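Local coordinates for protein response regulator FixJ (Bradyrhizobium japonicum, PDB 5XSO) that acts as the response regulator of an oxygen-sensing two-component system, inducing nifA and fixK expression when activated by its partner FixL, at residues 149-161 with 184-196. Sequence-based numbering, arbitrary orientation.
Sequences RVASLSPRERQVM and IEVYRANVMTKMQ. With FMT (formic acid), chain I.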
ATOM      1  N   ARG A 149      -9.767  12.427  -8.331  1.00 26.35           N
ATOM      2  CA  ARG A 149     -10.110  13.004  -9.628  1.00 24.53           C
ATOM      3  C   ARG A 149     -10.829  11.976 -10.483  1.00 23.66           C
ATOM      4  O   ARG A 149     -11.864  12.272 -11.089  1.00 22.66           O
ATOM      5  CB  ARG A 149      -8.847  13.504 -10.335  1.00 24.34           C
ATOM      6  CG  ARG A 149      -8.269  14.772  -9.719  1.00 25.56           C
ATOM      7  CD  ARG A 149      -7.027  15.231 -10.512  1.00 26.21           C
ATOM      8  NE  ARG A 149      -5.920  15.552  -9.623  1.00 28.81           N
ATOM      9  CZ  ARG A 149      -4.656  15.757 -10.009  1.00 38.62           C
ATOM     10  NH1 ARG A 149      -4.324  15.711 -11.305  1.00 29.45           N
ATOM     11  NH2 ARG A 149      -3.716  16.026  -9.097  1.00 34.25           N
ATOM     12  N   VAL A 150     -10.295  10.749 -10.528  1.00 24.31           N
ATOM     13  CA  VAL A 150     -10.926   9.695 -11.332  1.00 23.96           C
ATOM     14  C   VAL A 150     -12.331   9.412 -10.823  1.00 24.57           C
ATOM     15  O   VAL A 150     -13.261   9.218 -11.614  1.00 23.75           O
ATOM     16  CB  VAL A 150     -10.063   8.418 -11.309  1.00 25.52           C
ATOM     17  CG1 VAL A 150     -10.822   7.253 -11.993  1.00 36.60           C
ATOM     18  CG2 VAL A 150      -8.684   8.681 -11.974  1.00 25.58           C
ATOM     19  N   ALA A 151     -12.497   9.369  -9.496  1.00 26.43           N
ATOM     20  CA  ALA A 151     -13.812   9.129  -8.924  1.00 27.90           C
ATOM     21  C   ALA A 151     -14.773  10.263  -9.217  1.00 26.75           C
ATOM     22  O   ALA A 151     -15.988  10.035  -9.207  1.00 27.55           O
ATOM     23  CB  ALA A 151     -13.713   8.904  -7.400  1.00 30.88           C
ATOM     24  N   SER A 152     -14.267  11.466  -9.533  1.00 25.18           N
ATOM     25  CA  SER A 152     -15.157  12.570  -9.840  1.00 24.31           C
ATOM     26  C   SER A 152     -15.713  12.499 -11.265  1.00 22.96           C
ATOM     27  O   SER A 152     -16.685  13.203 -11.563  1.00 21.80           O
ATOM     28  CB  SER A 152     -14.469  13.921  -9.646  1.00 23.97           C
ATOM     29  OG  SER A 152     -13.552  14.246 -10.692  1.00 22.40           O
ATOM     30  N   LEU A 153     -15.121  11.691 -12.144  1.00 17.15           N
ATOM     31  CA  LEU A 153     -15.673  11.535 -13.492  1.00 15.36           C
ATOM     32  C   LEU A 153     -17.059  10.891 -13.444  1.00 16.03           C
ATOM     33  O   LEU A 153     -17.319  10.021 -12.637  1.00 17.83           O
ATOM     34  CB  LEU A 153     -14.772  10.645 -14.338  1.00 14.82           C
ATOM     35  CG  LEU A 153     -13.312  11.089 -14.375  1.00 14.59           C
ATOM     36  CD1 LEU A 153     -12.540  10.066 -15.229  1.00 16.04           C
ATOM     37  CD2 LEU A 153     -13.290  12.470 -15.037  1.00 13.61           C
ATOM     38  N   SER A 154     -17.937  11.281 -14.380  1.00 17.14           N
ATOM     39  CA  SER A 154     -19.208  10.572 -14.544  1.00 15.48           C
ATOM     40  C   SER A 154     -18.914   9.229 -15.215  1.00 17.81           C
ATOM     41  O   SER A 154     -17.798   8.994 -15.719  1.00 14.80           O
ATOM     42  CB  SER A 154     -20.141  11.411 -15.411  1.00 15.22           C
ATOM     43  OG  SER A 154     -19.725  11.297 -16.790  1.00 13.16           O
ATOM     44  N   PRO A 155     -19.886   8.326 -15.255  1.00 16.65           N
ATOM     45  CA  PRO A 155     -19.645   7.054 -15.946  1.00 16.94           C
ATOM     46  C   PRO A 155     -19.266   7.232 -17.399  1.00 15.11           C
ATOM     47  O   PRO A 155     -18.335   6.556 -17.861  1.00 15.03           O
ATOM     48  CB  PRO A 155     -20.991   6.280 -15.761  1.00 18.59           C
ATOM     49  CG  PRO A 155     -21.504   6.812 -14.473  1.00 19.86           C
ATOM     50  CD  PRO A 155     -21.201   8.309 -14.551  1.00 18.18           C
ATOM     51  N   ARG A 156     -19.918   8.133 -18.146  1.00 13.91           N
ATOM     52  CA  ARG A 156     -19.553   8.264 -19.546  1.00 12.53           C
ATOM     53  C   ARG A 156     -18.174   8.897 -19.667  1.00 11.40           C
ATOM     54  O   ARG A 156     -17.424   8.620 -20.609  1.00 10.94           O
ATOM     55  CB  ARG A 156     -20.536   9.167 -20.264  1.00 12.61           C
ATOM     56  CG  ARG A 156     -21.946   8.535 -20.536  1.00 13.79           C
ATOM     57  CD  ARG A 156     -21.877   7.071 -20.974  1.00 14.92           C
ATOM     58  NE  ARG A 156     -23.189   6.572 -21.397  1.00 15.46           N
ATOM     59  CZ  ARG A 156     -23.347   5.466 -22.107  1.00 16.06           C
ATOM     60  NH1 ARG A 156     -22.289   4.728 -22.469  1.00 15.90           N
ATOM     61  NH2 ARG A 156     -24.572   5.099 -22.477  1.00 17.35           N
ATOM     62  N   GLU A 157     -17.875   9.835 -18.773  1.00 11.27           N
ATOM     63  CA  GLU A 157     -16.537  10.443 -18.795  1.00 10.52           C
ATOM     64  C   GLU A 157     -15.460   9.400 -18.553  1.00 11.32           C
ATOM     65  O   GLU A 157     -14.385   9.443 -19.183  1.00 11.45           O
ATOM     66  CB  GLU A 157     -16.450  11.553 -17.737  1.00 10.71           C
ATOM     67  CG  GLU A 157     -17.168  12.828 -18.229  1.00 10.97           C
ATOM     68  CD  GLU A 157     -17.639  13.691 -17.105  1.00 11.35           C
ATOM     69  OE1 GLU A 157     -18.379  14.633 -17.412  1.00 12.44           O
ATOM     70  OE2 GLU A 157     -17.264  13.497 -15.922  1.00 11.74           O
ATOM     71  N   ARG A 158     -15.732   8.446 -17.641  1.00 12.93           N
ATOM     72  CA  ARG A 158     -14.767   7.385 -17.391  1.00 14.15           C
ATOM     73  C   ARG A 158     -14.584   6.530 -18.642  1.00 13.88           C
ATOM     74  O   ARG A 158     -13.453   6.197 -19.018  1.00 14.04           O
ATOM     75  CB  ARG A 158     -15.224   6.571 -16.162  1.00 17.00           C
ATOM     76  CG  ARG A 158     -14.440   5.324 -15.901  1.00 23.83           C
ATOM     77  CD  ARG A 158     -13.056   5.707 -15.340  1.00 25.71           C
ATOM     78  NE  ARG A 158     -12.324   4.487 -15.006  1.00 35.67           N
ATOM     79  CZ  ARG A 158     -12.314   3.921 -13.800  1.00 41.95           C
ATOM     80  NH1 ARG A 158     -12.984   4.465 -12.781  1.00 33.42           N
ATOM     81  NH2 ARG A 158     -11.630   2.800 -13.617  1.00 42.97           N
ATOM     82  N   GLN A 159     -15.693   6.201 -19.330  1.00 13.67           N
ATOM     83  CA  GLN A 159     -15.592   5.471 -20.596  1.00 13.56           C
ATOM     84  C   GLN A 159     -14.822   6.236 -21.649  1.00 12.07           C
ATOM     85  O   GLN A 159     -14.044   5.646 -22.407  1.00 12.36           O
ATOM     86  CB  GLN A 159     -17.002   5.145 -21.146  1.00 13.75           C
ATOM     87  CG  GLN A 159     -17.682   4.061 -20.309  1.00 15.73           C
ATOM     88  CD  GLN A 159     -19.129   3.851 -20.762  1.00 18.30           C
ATOM     89  OE1 GLN A 159     -19.730   4.738 -21.363  1.00 15.32           O
ATOM     90  NE2 GLN A 159     -19.658   2.679 -20.520  1.00 20.51           N
ATOM     91  N   VAL A 160     -15.089   7.523 -21.794  1.00 10.75           N
ATOM     92  CA  VAL A 160     -14.354   8.330 -22.773  1.00  9.56           C
ATOM     93  C   VAL A 160     -12.865   8.380 -22.430  1.00  9.81           C
ATOM     94  O   VAL A 160     -12.009   8.234 -23.302  1.00  9.75           O
ATOM     95  CB  VAL A 160     -14.960   9.747 -22.896  1.00  8.45           C
ATOM     96  CG1 VAL A 160     -14.028  10.633 -23.809  1.00  7.64           C
ATOM     97  CG2 VAL A 160     -16.401   9.691 -23.511  1.00  8.47           C
ATOM     98  N   MET A 161     -12.525   8.532 -21.151  1.00 10.40           N
ATOM     99  CA  MET A 161     -11.119   8.468 -20.747  0.50 11.93           C
ATOM    100  C   MET A 161     -10.499   7.141 -21.162  1.00 13.96           C
ATOM    101  O   MET A 161      -9.381   7.091 -21.709  1.00 12.59           O
ATOM    102  CB  MET A 161     -10.989   8.640 -19.230  0.50 12.07           C
ATOM    103  CG  MET A 161      -9.572   8.259 -18.705  0.50 13.49           C
ATOM    104  SD  MET A 161      -9.472   8.574 -16.927  0.50 17.11           S
ATOM    105  CE  MET A 161      -9.650  10.304 -17.016  0.50 36.42           C
ATOM    106  N   ILE A 184     -19.053  13.467 -27.530  1.00  7.71           N
ATOM    107  CA  ILE A 184     -17.721  12.928 -27.230  1.00  7.25           C
ATOM    108  C   ILE A 184     -16.759  14.042 -26.824  1.00  6.45           C
ATOM    109  O   ILE A 184     -16.013  13.914 -25.827  1.00  6.61           O
ATOM    110  CB  ILE A 184     -17.183  12.123 -28.421  1.00  7.44           C
ATOM    111  CG1 ILE A 184     -18.117  10.918 -28.749  1.00  8.92           C
ATOM    112  CG2 ILE A 184     -15.662  11.676 -28.119  1.00  7.13           C
ATOM    113  CD1 ILE A 184     -18.254   9.850 -27.624  1.00 12.04           C
ATOM    114  N   GLU A 185     -16.761  15.138 -27.564  1.00  6.44           N
ATOM    115  CA  GLU A 185     -15.839  16.218 -27.196  1.00  8.72           C
ATOM    116  C   GLU A 185     -16.272  16.903 -25.917  1.00  9.79           C
ATOM    117  O   GLU A 185     -15.424  17.475 -25.226  1.00  7.38           O
ATOM    118  CB  GLU A 185     -15.720  17.253 -28.318  1.00  6.42           C
ATOM    119  CG  GLU A 185     -14.962  16.712 -29.516  1.00  6.65           C
ATOM    120  CD  GLU A 185     -13.458  16.633 -29.267  1.00 10.02           C
ATOM    121  OE1 GLU A 185     -12.809  15.721 -29.785  1.00  8.47           O
ATOM    122  OE2 GLU A 185     -12.938  17.495 -28.535  1.00  9.12           O
ATOM    123  N   VAL A 186     -17.573  16.903 -25.600  1.00  6.50           N
ATOM    124  CA  VAL A 186     -18.012  17.450 -24.305  1.00  6.78           C
ATOM    125  C   VAL A 186     -17.419  16.639 -23.171  1.00  7.03           C
ATOM    126  O   VAL A 186     -16.848  17.187 -22.220  1.00  6.73           O
ATOM    127  CB  VAL A 186     -19.546  17.487 -24.220  1.00  7.98           C
ATOM    128  CG1 VAL A 186     -20.019  17.969 -22.781  1.00 12.51           C
ATOM    129  CG2 VAL A 186     -20.122  18.333 -25.386  1.00 12.05           C
ATOM    130  N   TYR A 187     -17.539  15.312 -23.269  1.00  7.22           N
ATOM    131  CA  TYR A 187     -16.981  14.474 -22.241  1.00  6.94           C
ATOM    132  C   TYR A 187     -15.465  14.566 -22.220  1.00  6.59           C
ATOM    133  O   TYR A 187     -14.881  14.558 -21.124  1.00  6.99           O
ATOM    134  CB  TYR A 187     -17.429  13.014 -22.440  1.00  7.41           C
ATOM    135  CG  TYR A 187     -18.926  12.818 -22.163  1.00  8.17           C
ATOM    136  CD1 TYR A 187     -19.548  13.407 -21.049  1.00  8.76           C
ATOM    137  CD2 TYR A 187     -19.706  12.055 -23.035  1.00  9.67           C
ATOM    138  CE1 TYR A 187     -20.957  13.173 -20.765  1.00  9.80           C
ATOM    139  CE2 TYR A 187     -21.067  11.831 -22.808  1.00 10.33           C
ATOM    140  CZ  TYR A 187     -21.680  12.403 -21.665  1.00 10.33           C
ATOM    141  OH  TYR A 187     -23.010  12.176 -21.415  1.00 11.38           O
ATOM    142  N   ARG A 188     -14.817  14.602 -23.403  1.00  6.13           N
ATOM    143  CA  ARG A 188     -13.361  14.734 -23.403  1.00  6.06           C
ATOM    144  C   ARG A 188     -12.946  15.973 -22.593  1.00  6.78           C
ATOM    145  O   ARG A 188     -11.976  15.949 -21.791  1.00  7.14           O
ATOM    146  CB  ARG A 188     -12.874  14.868 -24.854  1.00  5.80           C
ATOM    147  CG  ARG A 188     -11.303  15.011 -24.897  1.00  6.05           C
ATOM    148  CD  ARG A 188     -10.870  15.973 -26.010  1.00  5.93           C
ATOM    149  NE  ARG A 188      -9.388  16.092 -26.017  1.00  6.54           N
ATOM    150  CZ  ARG A 188      -8.586  15.326 -26.752  1.00  9.28           C
ATOM    151  NH1 ARG A 188      -9.064  14.273 -27.467  1.00  8.70           N
ATOM    152  NH2 ARG A 188      -7.256  15.568 -26.704  1.00  8.43           N
ATOM    153  N   ALA A 189     -13.595  17.104 -22.896  1.00  5.99           N
ATOM    154  CA  ALA A 189     -13.227  18.361 -22.205  1.00  6.58           C
ATOM    155  C   ALA A 189     -13.406  18.214 -20.696  1.00  8.59           C
ATOM    156  O   ALA A 189     -12.552  18.681 -19.899  1.00  8.86           O
ATOM    157  CB  ALA A 189     -14.071  19.524 -22.697  1.00  7.57           C
ATOM    158  N   ASN A 190     -14.518  17.601 -20.274  1.00  7.41           N
ATOM    159  CA  ASN A 190     -14.731  17.355 -18.849  1.00  9.94           C
ATOM    160  C   ASN A 190     -13.665  16.446 -18.269  1.00  9.85           C
ATOM    161  O   ASN A 190     -13.201  16.664 -17.125  1.00  9.43           O
ATOM    162  CB  ASN A 190     -16.095  16.712 -18.585  1.00 10.01           C
ATOM    163  CG  ASN A 190     -17.299  17.603 -18.973  1.00 11.61           C
ATOM    164  OD1 ASN A 190     -18.471  17.123 -19.058  1.00 14.46           O
ATOM    165  ND2 ASN A 190     -17.031  18.844 -19.287  1.00  9.11           N
ATOM    166  N   VAL A 191     -13.303  15.376 -19.004  1.00  8.08           N
ATOM    167  CA  VAL A 191     -12.219  14.514 -18.551  1.00  8.77           C
ATOM    168  C   VAL A 191     -10.941  15.329 -18.318  1.00  9.05           C
ATOM    169  O   VAL A 191     -10.275  15.206 -17.276  1.00 10.22           O
ATOM    170  CB  VAL A 191     -11.970  13.374 -19.566  1.00  8.47           C
ATOM    171  CG1 VAL A 191     -10.617  12.675 -19.239  1.00  9.78           C
ATOM    172  CG2 VAL A 191     -13.108  12.324 -19.397  1.00  8.87           C
ATOM    173  N   MET A 192     -10.540  16.112 -19.312  1.00  8.28           N
ATOM    174  CA  MET A 192      -9.277  16.830 -19.183  0.50  8.76           C
ATOM    175  C   MET A 192      -9.322  17.807 -18.008  1.00  9.74           C
ATOM    176  O   MET A 192      -8.333  17.938 -17.253  1.00 10.73           O
ATOM    177  CB  MET A 192      -8.964  17.522 -20.510  0.50  9.30           C
ATOM    178  CG  MET A 192      -8.996  16.512 -21.691  0.50  8.14           C
ATOM    179  SD  MET A 192      -7.813  15.124 -21.517  0.50 14.94           S
ATOM    180  CE  MET A 192      -6.267  15.880 -21.867  0.50  9.06           C
ATOM    181  N   THR A 193     -10.455  18.504 -17.816  1.00  9.83           N
ATOM    182  CA  THR A 193     -10.575  19.470 -16.706  1.00 10.81           C
ATOM    183  C   THR A 193     -10.573  18.782 -15.339  1.00 11.72           C
ATOM    184  O   THR A 193      -9.860  19.208 -14.412  1.00 13.07           O
ATOM    185  CB  THR A 193     -11.851  20.314 -16.887  1.00 14.79           C
ATOM    186  OG1 THR A 193     -11.762  21.006 -18.127  1.00 13.41           O
ATOM    187  CG2 THR A 193     -11.989  21.378 -15.745  1.00 16.38           C
ATOM    188  N   LYS A 194     -11.356  17.705 -15.192  1.00 11.64           N
ATOM    189  CA  LYS A 194     -11.456  17.037 -13.907  1.00 13.20           C
ATOM    190  C   LYS A 194     -10.152  16.342 -13.554  1.00 15.33           C
ATOM    191  O   LYS A 194      -9.737  16.347 -12.389  1.00 15.99           O
ATOM    192  CB  LYS A 194     -12.607  16.020 -13.939  1.00 13.07           C
ATOM    193  CG  LYS A 194     -14.007  16.633 -13.868  1.00 13.53           C
ATOM    194  CD  LYS A 194     -15.045  15.530 -13.847  1.00 13.16           C
ATOM    195  CE  LYS A 194     -16.492  16.124 -13.664  1.00 17.11           C
ATOM    196  NZ  LYS A 194     -17.540  15.018 -13.610  1.00 16.69           N
ATOM    197  N   MET A 195      -9.456  15.810 -14.550  1.00 13.36           N
ATOM    198  CA  MET A 195      -8.181  15.158 -14.305  1.00 15.54           C
ATOM    199  C   MET A 195      -7.012  16.137 -14.239  1.00 15.10           C
ATOM    200  O   MET A 195      -5.928  15.752 -13.781  1.00 16.63           O
ATOM    201  CB  MET A 195      -7.899  14.109 -15.380  1.00 13.80           C
ATOM    202  CG  MET A 195      -8.825  12.919 -15.399  1.00 13.81           C
ATOM    203  SD  MET A 195      -8.950  12.043 -13.805  1.00 16.28           S
ATOM    204  CE  MET A 195      -7.230  11.628 -13.685  1.00 31.11           C
ATOM    205  N   GLN A 196      -7.227  17.375 -14.656  1.00 14.20           N
ATOM    206  CA  GLN A 196      -6.162  18.381 -14.807  1.00 14.70           C
ATOM    207  C   GLN A 196      -5.058  17.851 -15.712  1.00 14.58           C
ATOM    208  O   GLN A 196      -3.858  17.869 -15.374  1.00 16.06           O
ATOM    209  CB  GLN A 196      -5.624  18.804 -13.429  1.00 18.60           C
ATOM    210  CG  GLN A 196      -6.722  19.652 -12.749  1.00 23.58           C
ATOM    211  CD  GLN A 196      -6.904  21.032 -13.435  1.00 53.34           C
ATOM    212  OE1 GLN A 196      -6.086  21.937 -13.224  1.00 47.97           O
ATOM    213  NE2 GLN A 196      -8.009  21.208 -14.243  1.00 46.43           N
TER
HETATM  214  C   FMT I 408     -20.425  15.443 -12.548  1.00 70.59           C
HETATM  215  O1  FMT I 408     -20.320  14.445 -11.826  1.00 70.68           O
HETATM  216  O2  FMT I 408     -19.704  16.444 -12.468  1.00 68.13           O
HETATM  217  O   HOH W   1      -2.328  17.047 -13.202  1.00 33.13           O
HETATM  218  O   HOH W   2     -12.007  16.546 -10.308  1.00 31.44           O
HETATM  219  O   HOH W   3     -19.513  16.262 -15.630  1.00 27.04           O
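Glu157 lowers its side chain between Tyr187, Asn190, Val191 and Lys194, a knob in a hole of helix 184-195, which crosses helix 155-161 nearly at right angles (88°). A carboxylate suits this place because OE2 accepts from two donors: Lys194 NZ reaches it at 2.8 Å in a salt bridge on the syn lone pair, and Ser154 N gives it an almost straight bond of 2.8 Å from above the carboxylate plane. OE1 meets a water that also accepts from Lys194 NZ. In return Ser154 OG accepts from Glu157 N, closing a capping box. Lys194, extended beyond CG, carries NZ past Leu153 to Ser152 O at 2.9 Å; its methylenes lie against Leu153 CD2. Beside this polar cluster, CB of Arg156 rests over one face of the Tyr187 ring, 3.8 Å from its centroid, a CH-pi contact. Val160, beta-branched and compact, sets CG2 against Tyr187 CB (3.6 Å). At the C-terminal end of helix 184-195, Arg149 NH1 donates to Met195 O at 3.0 Å, while its NE pairs with Asp145. Met195 touches Val150, Leu153 and Leu203. The contact thus joins helices 140-152 and 155-166 to helix 184-195, the DNA-recognition helix in LuxR-type domains. Two donors on OE2 probably favour the ionised carboxylate, which both caps helix 155-166 and pairs with Lys194.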